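Local coordinates for protein 3-hydroxyacyl-thioester dehydratase X (Mycobacterium tuberculosis, PDB 4OOB) that catalyses the reversible hydration of trans-2-enoyl-CoA to (R)-3-hydroxyacyl-CoA, with a preference for acyl chains of eight to twelve carbons, at residues A206-A211 with G237-T242; V39-P44 with V117-V122; R163-A166 with D170-P173. One frame throughout, in Å; residues are numbered along the deposited sequence.

Interaction 1 (A206-A211 with G237-T242)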
ATOM      1  N   ALA A 206      -6.270 -16.490  -4.027  1.00 20.94           N
ATOM      2  CA  ALA A 206      -6.678 -17.501  -4.993  1.00 23.46           C
ATOM      3  C   ALA A 206      -8.212 -17.520  -5.190  1.00 24.66           C
ATOM      4  O   ALA A 206      -8.688 -17.870  -6.260  1.00 24.09           O
ATOM      5  CB  ALA A 206      -6.207 -18.895  -4.569  1.00 23.36           C
ATOM      6  N   ARG A 207      -8.943 -17.154  -4.146  1.00 24.59           N
ATOM      7  CA  ARG A 207     -10.378 -17.212  -4.143  1.00 27.68           C
ATOM      8  C   ARG A 207     -11.043 -15.882  -4.520  1.00 26.67           C
ATOM      9  O   ARG A 207     -12.270 -15.811  -4.614  1.00 27.87           O
ATOM     10  CB  ARG A 207     -10.856 -17.716  -2.764  1.00 31.05           C
ATOM     11  CG  ARG A 207     -10.640 -19.222  -2.596  1.00 34.27           C
ATOM     12  CD  ARG A 207     -11.093 -19.755  -1.248  1.00 37.07           C
ATOM     13  NE  ARG A 207      -9.999 -19.706  -0.268  1.00 40.50           N
ATOM     14  CZ  ARG A 207     -10.005 -19.011   0.877  1.00 44.96           C
ATOM     15  NH1 ARG A 207     -11.057 -18.294   1.258  1.00 46.35           N
ATOM     16  NH2 ARG A 207      -8.942 -19.037   1.667  1.00 45.62           N
ATOM     17  N   PHE A 208     -10.267 -14.823  -4.741  1.00 26.91           N
ATOM     18  CA  PHE A 208     -10.884 -13.511  -5.077  1.00 26.44           C
ATOM     19  C   PHE A 208     -11.634 -13.585  -6.387  1.00 25.39           C
ATOM     20  O   PHE A 208     -11.175 -14.249  -7.309  1.00 24.08           O
ATOM     21  CB  PHE A 208      -9.842 -12.379  -5.190  1.00 25.80           C
ATOM     22  CG  PHE A 208      -9.166 -12.033  -3.882  1.00 26.01           C
ATOM     23  CD1 PHE A 208      -9.591 -12.592  -2.677  1.00 25.76           C
ATOM     24  CD2 PHE A 208      -8.115 -11.138  -3.859  1.00 25.70           C
ATOM     25  CE1 PHE A 208      -8.977 -12.271  -1.503  1.00 24.68           C
ATOM     26  CE2 PHE A 208      -7.501 -10.807  -2.677  1.00 24.79           C
ATOM     27  CZ  PHE A 208      -7.933 -11.373  -1.507  1.00 25.07           C
ATOM     28  N   PRO A 209     -12.785 -12.898  -6.480  1.00 25.78           N
ATOM     29  CA  PRO A 209     -13.342 -12.729  -7.810  1.00 26.25           C
ATOM     30  C   PRO A 209     -12.529 -11.707  -8.585  1.00 27.44           C
ATOM     31  O   PRO A 209     -11.690 -11.001  -8.002  1.00 30.29           O
ATOM     32  CB  PRO A 209     -14.763 -12.246  -7.550  1.00 25.55           C
ATOM     33  CG  PRO A 209     -14.746 -11.694  -6.202  1.00 26.06           C
ATOM     34  CD  PRO A 209     -13.681 -12.396  -5.433  1.00 25.84           C
ATOM     35  N   ASP A 210     -12.797 -11.627  -9.884  1.00 27.85           N
ATOM     36  CA  ASP A 210     -12.067 -10.776 -10.811  1.00 26.98           C
ATOM     37  C   ASP A 210     -12.430  -9.307 -10.643  1.00 25.19           C
ATOM     38  O   ASP A 210     -11.638  -8.433 -10.925  1.00 28.45           O
ATOM     39  CB  ASP A 210     -12.394 -11.203 -12.258  1.00 29.89           C
ATOM     40  CG  ASP A 210     -11.622 -12.439 -12.712  1.00 30.31           C
ATOM     41  OD1 ASP A 210     -10.909 -13.071 -11.902  1.00 32.28           O
ATOM     42  OD2 ASP A 210     -11.702 -12.745 -13.903  1.00 32.90           O
ATOM     43  N   ALA A 211     -13.648  -9.032 -10.232  1.00 23.61           N
ATOM     44  CA  ALA A 211     -14.058  -7.688  -9.907  1.00 22.89           C
ATOM     45  C   ALA A 211     -14.072  -7.600  -8.383  1.00 20.82           C
ATOM     46  O   ALA A 211     -14.873  -8.258  -7.744  1.00 19.96           O
ATOM     47  CB  ALA A 211     -15.449  -7.398 -10.487  1.00 23.44           C
ATOM     48  N   GLY A 237     -19.952 -12.049   1.724  1.00 44.54           N
ATOM     49  CA  GLY A 237     -19.417 -10.848   1.049  1.00 43.59           C
ATOM     50  C   GLY A 237     -17.950 -10.864   0.632  1.00 40.07           C
ATOM     51  O   GLY A 237     -17.590 -10.252  -0.398  1.00 37.05           O
ATOM     52  N   GLY A 238     -17.111 -11.568   1.407  1.00 35.81           N
ATOM     53  CA  GLY A 238     -15.670 -11.643   1.141  1.00 32.64           C
ATOM     54  C   GLY A 238     -14.837 -11.810   2.409  1.00 30.43           C
ATOM     55  O   GLY A 238     -15.014 -12.779   3.147  1.00 28.92           O
ATOM     56  N   TRP A 239     -13.937 -10.871   2.686  1.00 27.95           N
ATOM     57  CA  TRP A 239     -12.974 -11.086   3.745  1.00 26.08           C
ATOM     58  C   TRP A 239     -12.753  -9.848   4.570  1.00 24.90           C
ATOM     59  O   TRP A 239     -12.673  -8.742   4.036  1.00 24.86           O
ATOM     60  CB  TRP A 239     -11.643 -11.516   3.152  1.00 26.13           C
ATOM     61  CG  TRP A 239     -11.617 -12.874   2.537  1.00 28.62           C
ATOM     62  CD1 TRP A 239     -11.197 -14.026   3.133  1.00 30.13           C
ATOM     63  CD2 TRP A 239     -11.962 -13.225   1.186  1.00 28.85           C
ATOM     64  NE1 TRP A 239     -11.285 -15.075   2.246  1.00 31.51           N
ATOM     65  CE2 TRP A 239     -11.737 -14.607   1.042  1.00 30.04           C
ATOM     66  CE3 TRP A 239     -12.460 -12.512   0.097  1.00 28.48           C
ATOM     67  CZ2 TRP A 239     -11.989 -15.288  -0.148  1.00 29.53           C
ATOM     68  CZ3 TRP A 239     -12.719 -13.186  -1.080  1.00 28.14           C
ATOM     69  CH2 TRP A 239     -12.473 -14.557  -1.197  1.00 29.14           C
ATOM     70  N   ASP A 240     -12.648 -10.042   5.876  1.00 24.39           N
ATOM     71  CA  ASP A 240     -12.246  -8.988   6.823  1.00 25.26           C
ATOM     72  C   ASP A 240     -10.885  -9.409   7.364  1.00 23.90           C
ATOM     73  O   ASP A 240     -10.713 -10.563   7.814  1.00 22.98           O
ATOM     74  CB  ASP A 240     -13.216  -8.865   7.996  1.00 26.35           C
ATOM     75  CG  ASP A 240     -14.566  -8.257   7.596  1.00 28.12           C
ATOM     76  OD1 ASP A 240     -14.740  -7.773   6.447  1.00 29.50           O
ATOM     77  OD2 ASP A 240     -15.445  -8.255   8.472  1.00 29.96           O
ATOM     78  N   LEU A 241      -9.929  -8.491   7.279  1.00 23.20           N
ATOM     79  CA  LEU A 241      -8.526  -8.745   7.670  1.00 22.56           C
ATOM     80  C   LEU A 241      -8.093  -7.771   8.760  1.00 21.83           C
ATOM     81  O   LEU A 241      -8.422  -6.583   8.716  1.00 20.68           O
ATOM     82  CB  LEU A 241      -7.590  -8.562   6.472  1.00 23.01           C
ATOM     83  CG  LEU A 241      -7.363  -9.573   5.344  1.00 23.75           C
ATOM     84  CD1 LEU A 241      -8.480 -10.534   5.121  1.00 25.07           C
ATOM     85  CD2 LEU A 241      -7.097  -8.882   4.013  1.00 25.03           C
ATOM     86  N   THR A 242      -7.375  -8.300   9.752  1.00 22.13           N
ATOM     87  CA  THR A 242      -6.677  -7.489  10.726  1.00 22.28           C
ATOM     88  C   THR A 242      -5.313  -8.068  11.009  1.00 20.99           C
ATOM     89  O   THR A 242      -5.189  -9.261  11.340  1.00 22.51           O
ATOM     90  CB  THR A 242      -7.396  -7.400  12.078  1.00 22.38           C
ATOM     91  OG1 THR A 242      -8.698  -6.915  11.875  1.00 24.59           O
ATOM     92  CG2 THR A 242      -6.727  -6.409  12.915  1.00 22.91           C
TER
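Phe208 and Trp239 meet because both turn CG to the position opposite their own carbonyl carbon, beside the backbone N (chi1 -67° and -69°), which lets the phenyl ring reach from the loop to the indole standing off the strand. The setting is the antiparallel sheet of a hotdog fold. Trp239 sits on strand 238-244, between strands 226-234 and 251-259, while the 206-211 loop leads from the region after helix 193-199 into strand 212-218. The two rings form a T-shaped pair, an edge of Phe208 directed at a face of the indole, with the centroid of Phe208 and that of the six-membered ring of Trp239 5.0 Å apart and the planes at 60°. Phe208 CE1 stands 3.8 Å above the indole plane, nearer the rim than the centre, and the closest carbons are Phe208 CD1 and Trp239 CZ3, at 3.6 Å. Both rings also rest on Val257 of strand 251-259, so the pair continues the apolar packing over the sheet; a broad indole suits a place where it must span from strand to loop.

Arg207 takes the benzo end and the pyrrole edge instead. Its CB packs 3.7 Å from Trp239 CZ2, after which the side chain, bent at chi3, passes the edge of the indole, the two side chains crossing at about a right angle. The long, flexible arginine can therefore offer aliphatic carbon near its root and charge at its end. That charge forms a salt bridge with Glu234, whose OE1 also accepts a weak hydrogen bond from the indole N-H. The shared oxygen probably accounts for the closeness of the two donors, Arg207 NH1 lying 3.4 Å from Trp239 NE1, at the indole edge and near its plane, without any bond between the two nitrogens.

Interaction 2 (V39-P44 with V117-V122)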
ATOM      1  N   VAL A  39      -1.548  -9.846 -12.966  1.00 23.05           N
ATOM      2  CA  VAL A  39      -0.797  -9.205 -11.891  1.00 20.45           C
ATOM      3  C   VAL A  39      -1.612  -9.328 -10.614  1.00 19.22           C
ATOM      4  O   VAL A  39      -2.846  -9.308 -10.658  1.00 18.15           O
ATOM      5  CB  VAL A  39      -0.483  -7.725 -12.174  1.00 20.26           C
ATOM      6  CG1 VAL A  39       0.327  -7.611 -13.470  1.00 20.12           C
ATOM      7  CG2 VAL A  39      -1.750  -6.895 -12.229  1.00 20.04           C
ATOM      8  N   PRO A  40      -0.919  -9.455  -9.478  1.00 17.46           N
ATOM      9  CA  PRO A  40      -1.579  -9.371  -8.187  1.00 16.70           C
ATOM     10  C   PRO A  40      -2.379  -8.084  -7.995  1.00 16.08           C
ATOM     11  O   PRO A  40      -1.997  -7.032  -8.448  1.00 15.61           O
ATOM     12  CB  PRO A  40      -0.412  -9.381  -7.199  1.00 16.98           C
ATOM     13  CG  PRO A  40       0.745  -9.984  -7.953  1.00 17.00           C
ATOM     14  CD  PRO A  40       0.546  -9.501  -9.357  1.00 17.04           C
ATOM     15  N   LEU A  41      -3.480  -8.193  -7.269  1.00 16.07           N
ATOM     16  CA  LEU A  41      -4.425  -7.086  -7.082  1.00 15.45           C
ATOM     17  C   LEU A  41      -3.758  -5.779  -6.694  1.00 14.54           C
ATOM     18  O   LEU A  41      -4.132  -4.751  -7.197  1.00 14.35           O
ATOM     19  CB  LEU A  41      -5.469  -7.499  -6.028  1.00 14.79           C
ATOM     20  CG  LEU A  41      -6.466  -6.452  -5.574  1.00 14.83           C
ATOM     21  CD1 LEU A  41      -7.393  -5.992  -6.692  1.00 14.68           C
ATOM     22  CD2 LEU A  41      -7.267  -6.975  -4.376  1.00 14.75           C
ATOM     23  N   THR A  42      -2.772  -5.832  -5.791  1.00 14.88           N
ATOM     24  CA  THR A  42      -2.057  -4.624  -5.299  1.00 14.44           C
ATOM     25  C   THR A  42      -0.862  -4.141  -6.179  1.00 14.50           C
ATOM     26  O   THR A  42      -0.274  -3.105  -5.905  1.00 13.86           O
ATOM     27  CB  THR A  42      -1.517  -4.881  -3.853  1.00 14.52           C
ATOM     28  OG1 THR A  42      -0.723  -6.087  -3.822  1.00 14.18           O
ATOM     29  CG2 THR A  42      -2.668  -5.001  -2.887  1.00 14.07           C
ATOM     30  N   TYR A  43      -0.502  -4.907  -7.223  1.00 14.43           N
ATOM     31  CA  TYR A  43       0.732  -4.648  -7.942  1.00 14.26           C
ATOM     32  C   TYR A  43       0.732  -3.290  -8.680  1.00 13.59           C
ATOM     33  O   TYR A  43       1.775  -2.652  -8.789  1.00 12.07           O
ATOM     34  CB  TYR A  43       1.089  -5.806  -8.902  1.00 15.16           C
ATOM     35  CG  TYR A  43       2.212  -5.411  -9.831  1.00 15.98           C
ATOM     36  CD1 TYR A  43       3.506  -5.426  -9.380  1.00 16.15           C
ATOM     37  CD2 TYR A  43       1.972  -4.966 -11.127  1.00 16.18           C
ATOM     38  CE1 TYR A  43       4.537  -5.017 -10.179  1.00 16.70           C
ATOM     39  CE2 TYR A  43       3.007  -4.566 -11.939  1.00 16.89           C
ATOM     40  CZ  TYR A  43       4.288  -4.574 -11.437  1.00 17.45           C
ATOM     41  OH  TYR A  43       5.391  -4.181 -12.173  1.00 19.54           O
ATOM     42  N   PRO A  44      -0.440  -2.859  -9.195  1.00 13.59           N
ATOM     43  CA  PRO A  44      -0.443  -1.601  -9.924  1.00 13.71           C
ATOM     44  C   PRO A  44      -0.160  -0.409  -9.031  1.00 13.70           C
ATOM     45  O   PRO A  44       0.145   0.664  -9.551  1.00 14.01           O
ATOM     46  CB  PRO A  44      -1.856  -1.530 -10.534  1.00 13.62           C
ATOM     47  CG  PRO A  44      -2.254  -2.946 -10.645  1.00 13.70           C
ATOM     48  CD  PRO A  44      -1.671  -3.637  -9.449  1.00 13.54           C
ATOM     49  N   VAL A 117     -11.406   1.432 -17.914  1.00 24.22           N
ATOM     50  CA  VAL A 117     -10.702   1.438 -16.630  1.00 22.54           C
ATOM     51  C   VAL A 117     -10.759   0.044 -15.989  1.00 21.83           C
ATOM     52  O   VAL A 117     -11.819  -0.437 -15.602  1.00 23.56           O
ATOM     53  CB  VAL A 117     -11.240   2.510 -15.637  1.00 21.42           C
ATOM     54  CG1 VAL A 117     -10.495   2.452 -14.320  1.00 21.06           C
ATOM     55  CG2 VAL A 117     -11.085   3.909 -16.220  1.00 21.19           C
ATOM     56  N   ALA A 118      -9.602  -0.578 -15.844  1.00 20.25           N
ATOM     57  CA  ALA A 118      -9.517  -1.883 -15.232  1.00 19.52           C
ATOM     58  C   ALA A 118      -9.321  -1.786 -13.745  1.00 18.44           C
ATOM     59  O   ALA A 118      -9.778  -2.647 -13.021  1.00 18.74           O
ATOM     60  CB  ALA A 118      -8.398  -2.668 -15.843  1.00 20.00           C
ATOM     61  N   TRP A 119      -8.679  -0.718 -13.280  1.00 17.95           N
ATOM     62  CA  TRP A 119      -8.179  -0.675 -11.903  1.00 16.01           C
ATOM     63  C   TRP A 119      -8.071   0.787 -11.448  1.00 15.32           C
ATOM     64  O   TRP A 119      -7.492   1.630 -12.138  1.00 15.23           O
ATOM     65  CB  TRP A 119      -6.824  -1.410 -11.865  1.00 15.77           C
ATOM     66  CG  TRP A 119      -6.122  -1.707 -10.510  1.00 14.76           C
ATOM     67  CD1 TRP A 119      -6.086  -2.917  -9.838  1.00 15.03           C
ATOM     68  CD2 TRP A 119      -5.304  -0.813  -9.748  1.00 14.02           C
ATOM     69  NE1 TRP A 119      -5.288  -2.829  -8.701  1.00 14.64           N
ATOM     70  CE2 TRP A 119      -4.799  -1.552  -8.619  1.00 14.23           C
ATOM     71  CE3 TRP A 119      -4.943   0.513  -9.904  1.00 13.35           C
ATOM     72  CZ2 TRP A 119      -3.981  -0.985  -7.666  1.00 13.56           C
ATOM     73  CZ3 TRP A 119      -4.131   1.087  -8.969  1.00 13.77           C
ATOM     74  CH2 TRP A 119      -3.647   0.339  -7.841  1.00 13.86           C
ATOM     75  N   HIS A 120      -8.646   1.057 -10.288  1.00 14.89           N
ATOM     76  CA  HIS A 120      -8.777   2.389  -9.742  1.00 15.49           C
ATOM     77  C   HIS A 120      -8.253   2.411  -8.306  1.00 14.58           C
ATOM     78  O   HIS A 120      -8.564   1.517  -7.517  1.00 14.72           O
ATOM     79  CB  HIS A 120     -10.279   2.778  -9.760  1.00 16.10           C
ATOM     80  CG  HIS A 120     -10.563   4.132  -9.197  1.00 17.21           C
ATOM     81  ND1 HIS A 120     -10.558   5.286  -9.963  1.00 18.86           N
ATOM     82  CD2 HIS A 120     -10.880   4.516  -7.948  1.00 17.08           C
ATOM     83  CE1 HIS A 120     -10.824   6.322  -9.187  1.00 18.06           C
ATOM     84  NE2 HIS A 120     -11.017   5.878  -7.959  1.00 17.82           N
ATOM     85  N   GLN A 121      -7.541   3.465  -7.937  1.00 13.98           N
ATOM     86  CA  GLN A 121      -7.040   3.581  -6.579  1.00 12.96           C
ATOM     87  C   GLN A 121      -7.116   4.996  -5.951  1.00 12.81           C
ATOM     88  O   GLN A 121      -6.842   5.972  -6.600  1.00 12.47           O
ATOM     89  CB  GLN A 121      -5.622   3.092  -6.552  1.00 12.05           C
ATOM     90  CG  GLN A 121      -4.891   3.312  -5.256  1.00 11.49           C
ATOM     91  CD  GLN A 121      -3.486   2.762  -5.354  1.00 11.15           C
ATOM     92  OE1 GLN A 121      -3.220   1.712  -4.810  1.00 11.27           O
ATOM     93  NE2 GLN A 121      -2.602   3.433  -6.104  1.00 10.93           N
ATOM     94  N   VAL A 122      -7.486   5.030  -4.664  1.00 12.64           N
ATOM     95  CA  VAL A 122      -7.377   6.183  -3.791  1.00 12.53           C
ATOM     96  C   VAL A 122      -6.383   5.820  -2.654  1.00 12.90           C
ATOM     97  O   VAL A 122      -6.574   4.878  -1.864  1.00 12.79           O
ATOM     98  CB  VAL A 122      -8.717   6.640  -3.200  1.00 12.62           C
ATOM     99  CG1 VAL A 122      -8.565   8.012  -2.541  1.00 12.58           C
ATOM    100  CG2 VAL A 122      -9.843   6.707  -4.274  1.00 12.58           C
TER
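Trp119 NE1 donates a short hydrogen bond to the backbone O of Leu41, 2.7 Å long with an N-H...O angle of 156°. The acceptor lies close to the indole plane, and the donor approaches nearly in line with the Leu41 carbonyl. The indole reaches this far because its CG is anti to the backbone N (chi1 -172°), carrying the ring off strand 116-128, at a classic beta bulge in which Ala118 and Trp119 both face Val111. Leu41 belongs to a type I beta turn from Pro40 to Tyr43, closed by Tyr43 N to Pro40 O at 2.9 Å.

Pro44, near the start of helix 43-57, lies over one indole face in a CH-pi contact: its CB is 3.4 Å from the centroid of the six-membered ring, almost on the ring normal. Proline suits this place because its compact, rigid ring can lay CB and CG on the indole, and the first turn of a helix needs no N-H from it. Edge and face are thus held by different means, so the buried indole has its polar atom satisfied and its rotation restrained, and the start of the helix is fixed against strand 116-128 of the hotdog sheet.

Interaction 3 (R163-A166 with D170-P173)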
ATOM      1  N   ARG A 163      14.508  -5.348   0.165  1.00 20.49           N
ATOM      2  CA  ARG A 163      14.141  -5.978  -1.123  1.00 22.16           C
ATOM      3  C   ARG A 163      12.844  -5.416  -1.713  1.00 19.23           C
ATOM      4  O   ARG A 163      12.757  -5.205  -2.924  1.00 17.70           O
ATOM      5  CB  ARG A 163      14.022  -7.515  -1.040  1.00 25.25           C
ATOM      6  CG  ARG A 163      15.298  -8.279  -1.287  1.00 29.49           C
ATOM      7  CD  ARG A 163      14.971  -9.643  -1.916  1.00 32.42           C
ATOM      8  NE  ARG A 163      14.338 -10.490  -0.930  1.00 32.09           N
ATOM      9  CZ  ARG A 163      13.388 -11.409  -1.148  1.00 33.04           C
ATOM     10  NH1 ARG A 163      12.865 -11.656  -2.348  1.00 32.18           N
ATOM     11  NH2 ARG A 163      12.945 -12.095  -0.107  1.00 30.68           N
ATOM     12  N   TYR A 164      11.836  -5.232  -0.858  1.00 18.15           N
ATOM     13  CA  TYR A 164      10.553  -4.638  -1.277  1.00 16.92           C
ATOM     14  C   TYR A 164      10.752  -3.234  -1.889  1.00 17.55           C
ATOM     15  O   TYR A 164      10.108  -2.859  -2.870  1.00 16.82           O
ATOM     16  CB  TYR A 164       9.548  -4.563  -0.103  1.00 16.75           C
ATOM     17  CG  TYR A 164       8.247  -4.004  -0.612  1.00 15.92           C
ATOM     18  CD1 TYR A 164       7.433  -4.743  -1.468  1.00 15.64           C
ATOM     19  CD2 TYR A 164       7.898  -2.691  -0.359  1.00 14.84           C
ATOM     20  CE1 TYR A 164       6.268  -4.179  -2.004  1.00 15.25           C
ATOM     21  CE2 TYR A 164       6.760  -2.130  -0.904  1.00 13.95           C
ATOM     22  CZ  TYR A 164       5.933  -2.852  -1.705  1.00 14.21           C
ATOM     23  OH  TYR A 164       4.759  -2.244  -2.233  1.00 13.57           O
ATOM     24  N   ALA A 165      11.678  -2.455  -1.331  1.00 17.90           N
ATOM     25  CA  ALA A 165      11.924  -1.109  -1.869  1.00 17.77           C
ATOM     26  C   ALA A 165      12.331  -1.160  -3.327  1.00 18.65           C
ATOM     27  O   ALA A 165      11.783  -0.410  -4.151  1.00 17.82           O
ATOM     28  CB  ALA A 165      12.987  -0.399  -1.050  1.00 16.96           C
ATOM     29  N   ALA A 166      13.304  -2.016  -3.635  1.00 18.77           N
ATOM     30  CA  ALA A 166      13.759  -2.239  -5.033  1.00 21.40           C
ATOM     31  C   ALA A 166      12.634  -2.644  -6.031  1.00 22.62           C
ATOM     32  O   ALA A 166      12.643  -2.304  -7.216  1.00 22.50           O
ATOM     33  CB  ALA A 166      14.867  -3.300  -5.047  1.00 21.43           C
ATOM     34  N   ASP A 170       8.953   2.577  -4.356  1.00 26.49           N
ATOM     35  CA  ASP A 170       9.009   3.538  -3.229  1.00 22.99           C
ATOM     36  C   ASP A 170      10.252   3.236  -2.406  1.00 22.39           C
ATOM     37  O   ASP A 170      10.257   2.265  -1.668  1.00 23.95           O
ATOM     38  CB  ASP A 170       7.741   3.443  -2.374  1.00 21.81           C
ATOM     39  CG  ASP A 170       7.767   4.363  -1.132  1.00 21.23           C
ATOM     40  OD1 ASP A 170       8.785   5.084  -0.967  1.00 21.78           O
ATOM     41  OD2 ASP A 170       6.788   4.362  -0.318  1.00 17.62           O
ATOM     42  N   HIS A 171      11.304   4.052  -2.581  1.00 19.68           N
ATOM     43  CA  HIS A 171      12.550   3.972  -1.800  1.00 18.80           C
ATOM     44  C   HIS A 171      12.624   4.976  -0.599  1.00 17.17           C
ATOM     45  O   HIS A 171      13.701   5.256  -0.135  1.00 17.07           O
ATOM     46  CB  HIS A 171      13.793   4.223  -2.699  1.00 18.46           C
ATOM     47  CG  HIS A 171      14.079   3.136  -3.696  1.00 18.85           C
ATOM     48  ND1 HIS A 171      13.497   3.086  -4.953  1.00 19.44           N
ATOM     49  CD2 HIS A 171      14.915   2.076  -3.633  1.00 18.71           C
ATOM     50  CE1 HIS A 171      13.938   2.028  -5.601  1.00 18.00           C
ATOM     51  NE2 HIS A 171      14.815   1.415  -4.828  1.00 18.76           N
ATOM     52  N   ASN A 172      11.504   5.504  -0.127  1.00 16.02           N
ATOM     53  CA  ASN A 172      11.479   6.396   1.049  1.00 16.12           C
ATOM     54  C   ASN A 172      12.324   5.736   2.130  1.00 15.40           C
ATOM     55  O   ASN A 172      11.998   4.627   2.611  1.00 15.63           O
ATOM     56  CB  ASN A 172      10.019   6.638   1.462  1.00 16.82           C
ATOM     57  CG  ASN A 172       9.850   7.342   2.789  1.00 16.87           C
ATOM     58  OD1 ASN A 172      10.764   7.830   3.351  1.00 17.21           O
ATOM     59  ND2 ASN A 172       8.623   7.364   3.288  1.00 16.71           N
ATOM     60  N   PRO A 173      13.470   6.379   2.465  1.00 14.93           N
ATOM     61  CA  PRO A 173      14.492   5.784   3.348  1.00 14.19           C
ATOM     62  C   PRO A 173      14.120   5.581   4.815  1.00 13.68           C
ATOM     63  O   PRO A 173      14.989   5.107   5.603  1.00 13.33           O
ATOM     64  CB  PRO A 173      15.657   6.761   3.244  1.00 14.48           C
ATOM     65  CG  PRO A 173      15.069   8.059   2.850  1.00 14.33           C
ATOM     66  CD  PRO A 173      13.784   7.782   2.132  1.00 14.25           C
TER
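The last turn of helix 158-167 and the loop that follows it fold back on each other, so that His171 is laid against Ala165 and Ala166. The backbone O of Ala165 sits 3.5 Å above the plane of the imidazole, offset toward the rim, with His171 CE1 and NE2 each 3.6 Å from it. This is contact through the face of the ring and not a hydrogen bond. The imidazole arrives there because His171 CG is anti to its own carbonyl carbon and beside the backbone N (chi1 -69°), which swings the ring toward the helix. Its NE2 end comes down beside Ala166 CA, 3.8 Å away, while ND1, at the other side of the ring, makes a weak hydrogen bond to the backbone O of Pro62. Alanine suits position 165: with nothing beyond CB, the CA atoms of Ala165 and His171 can approach to 5.1 Å, and Ala165 CB lies 3.9 Å from Asp170 O.

Asp170 to Pro173, in the sequence Asp-His-Asn-Pro, form part of the hydratase 2 signature of MaoC-like hotdog enzymes. In related (R)-specific enoyl-CoA hydratases the aspartate of that signature works with a histidine in catalysis; Asp170 corresponds to it in sequence, which is consistent with the same role here. Its carboxylate closes an Asx turn, OD1 accepting the backbone N-H of Asn172 at 2.9 Å and 163°, nearly in line with its C-O bond. The same oxygen accepts the backbone N-H of Ala64, so two bonds restrain the rotation of the carboxylate. The short aspartate side chain is the right length for such a turn; CG anti to the backbone N (chi1 177°) brings the carboxylate to the N-H of Asn172. Asn172 OD1 in turn makes weak bonds to the backbone N atoms of Gly67 and Ile174.

Overall arrangement
From the N terminus, interaction 2 comes first: residues 39-44 meet 117-122, closing a long loop that holds the rest of helix 43-57 and strands 69-77, 86-99 and 102-113. Interaction 3 then closes a tight local loop, with three residues between its two segments, and ties the end of helix 158-167 to the loop that leads on to helix 178-183. Interaction 1 comes last, enclosing strands 212-218 and 226-234. The three follow in series, none nested or crossed. Interactions 1 and 2 serve the same antiparallel sheet and touch, Phe208 CE2 lying 4.2 Å from Leu41 CD2. Interaction 3 lies across the chain's centre from interaction 1, their centres about 27 Å apart.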